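Local coordinates for protein putative metallopeptidase (Shewanella baltica OS155, PDB 3IEH) that binds zinc and is probably a metallocarboxypeptidase-like hydrolase of the peptidase M14 family, at residues A[42-47]-A[56-61]. Residues are numbered along the deposited sequence; the frame is centred on the assembly and turned at random.
Sequences VEKNLG and LYQSPA
V42 and Q58 pair through both of their backbone amides, V42 N to Q58 O and Q58 N to V42 O, each at 2.7 Å. Beyond this pair, V42 CG2 reaches P60 CB at 4.0 Å. Two residues further along the antiparallel ladder, K44 and L56 repeat the pattern, with K44 N 2.7 Å from L56 O. These two hydrogen-bonded pairs tie strand 42-49, outermost in the mixed sheet, to strand 52-58, its partner in a beta hairpin. L56 turns its side chain to the face covered by L157 and L158 of helix 155-162, and its CB also meets L46 CD2 at 4.2 Å. On that same face K44 CD and CE lie against OE1 of Q58, whose NE2 is held by S104. The opposite face carries the non-hydrogen-bonded pair E43 and Y57, side by side and pointing the same way. With CG anti to the backbone N (chi1 174°), E43 lays CG over one ring face, and its OE2 bonds to S55. An alanine in place of Y57 would probably open a gap beside the E43 chain, leaving it steadied mainly by S55. Backbone bonding thus sets the register, while the side chains add mixed contacts, aliphatic chain on amide and carboxylate chain on aromatic ring.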
# COMPACT_ATOMS: atom_id res chain seq x y z
N VAL A 42 -9.38 -0.97 -15.60
CA VAL A 42 -10.70 -1.55 -15.37
C VAL A 42 -10.93 -1.59 -13.88
O VAL A 42 -10.04 -1.93 -13.10
CB VAL A 42 -10.80 -2.97 -16.02
CG1 VAL A 42 -12.18 -3.54 -15.85
CG2 VAL A 42 -10.46 -2.91 -17.51
N GLU A 43 -12.13 -1.19 -13.47
CA GLU A 43 -12.53 -1.23 -12.08
C GLU A 43 -13.18 -2.55 -11.75
O GLU A 43 -14.04 -3.04 -12.50
CB GLU A 43 -13.52 -0.12 -11.76
CG GLU A 43 -14.07 -0.24 -10.34
CD GLU A 43 -14.68 1.04 -9.79
OE1 GLU A 43 -14.60 2.10 -10.46
OE2 GLU A 43 -15.24 0.98 -8.68
N LYS A 44 -12.76 -3.15 -10.65
CA LYS A 44 -13.43 -4.32 -10.11
C LYS A 44 -13.81 -4.00 -8.67
O LYS A 44 -12.98 -4.03 -7.78
CB LYS A 44 -12.57 -5.57 -10.27
CG LYS A 44 -12.73 -6.23 -11.66
CD LYS A 44 -11.45 -6.86 -12.17
CE LYS A 44 -11.70 -7.85 -13.31
NZ LYS A 44 -12.25 -9.16 -12.79
N ASN A 45 -15.07 -3.61 -8.49
CA ASN A 45 -15.62 -3.29 -7.18
C ASN A 45 -15.66 -4.53 -6.33
O ASN A 45 -16.24 -5.53 -6.74
CB ASN A 45 -17.04 -2.75 -7.32
CG ASN A 45 -17.66 -2.39 -5.96
OD1 ASN A 45 -17.07 -1.64 -5.17
ND2 ASN A 45 -18.84 -2.92 -5.69
N LEU A 46 -15.06 -4.48 -5.14
CA LEU A 46 -15.06 -5.63 -4.22
C LEU A 46 -16.22 -5.54 -3.22
O LEU A 46 -16.64 -6.55 -2.64
CB LEU A 46 -13.71 -5.72 -3.49
CG LEU A 46 -12.46 -5.69 -4.38
CD1 LEU A 46 -11.26 -6.13 -3.60
CD2 LEU A 46 -12.63 -6.58 -5.62
N GLY A 47 -16.72 -4.32 -3.03
CA GLY A 47 -17.83 -4.04 -2.12
C GLY A 47 -17.84 -2.59 -1.65
O GLY A 47 -17.18 -1.71 -2.24
N LEU A 56 -10.68 -2.63 -6.77
CA LEU A 56 -9.42 -3.05 -7.31
C LEU A 56 -9.40 -2.52 -8.72
O LEU A 56 -10.35 -2.75 -9.45
CB LEU A 56 -9.32 -4.58 -7.36
CG LEU A 56 -8.01 -5.16 -7.94
CD1 LEU A 56 -6.87 -5.05 -6.89
CD2 LEU A 56 -8.18 -6.61 -8.38
N TYR A 57 -8.35 -1.80 -9.11
CA TYR A 57 -8.23 -1.33 -10.48
C TYR A 57 -7.17 -2.15 -11.21
O TYR A 57 -6.12 -2.45 -10.65
CB TYR A 57 -7.89 0.16 -10.53
CG TYR A 57 -9.02 1.04 -10.13
CD1 TYR A 57 -9.30 1.26 -8.77
CD2 TYR A 57 -9.83 1.65 -11.08
CE1 TYR A 57 -10.33 2.08 -8.38
CE2 TYR A 57 -10.88 2.48 -10.69
CZ TYR A 57 -11.12 2.68 -9.34
OH TYR A 57 -12.15 3.48 -8.94
N GLN A 58 -7.44 -2.52 -12.45
CA GLN A 58 -6.52 -3.39 -13.18
C GLN A 58 -6.25 -2.91 -14.60
O GLN A 58 -7.12 -2.40 -15.27
CB GLN A 58 -7.06 -4.84 -13.22
CG GLN A 58 -7.16 -5.49 -11.87
CD GLN A 58 -7.40 -7.00 -11.93
OE1 GLN A 58 -8.49 -7.45 -12.27
NE2 GLN A 58 -6.39 -7.77 -11.53
N SER A 59 -5.03 -3.08 -15.05
CA SER A 59 -4.69 -2.77 -16.42
C SER A 59 -5.41 -3.79 -17.32
O SER A 59 -5.50 -4.97 -16.99
CB SER A 59 -3.17 -2.80 -16.60
OG SER A 59 -2.66 -4.04 -16.14
N PRO A 60 -5.94 -3.34 -18.45
CA PRO A 60 -6.70 -4.24 -19.31
C PRO A 60 -5.84 -5.17 -20.22
O PRO A 60 -4.76 -4.77 -20.67
CB PRO A 60 -7.50 -3.27 -20.18
CG PRO A 60 -6.54 -2.10 -20.36
CD PRO A 60 -5.75 -2.01 -19.06
N ALA A 61 -6.32 -6.38 -20.45
CA ALA A 61 -5.68 -7.33 -21.36
C ALA A 61 -4.28 -7.71 -20.86
O ALA A 61 -3.26 -7.47 -21.50
CB ALA A 61 -5.65 -6.79 -22.81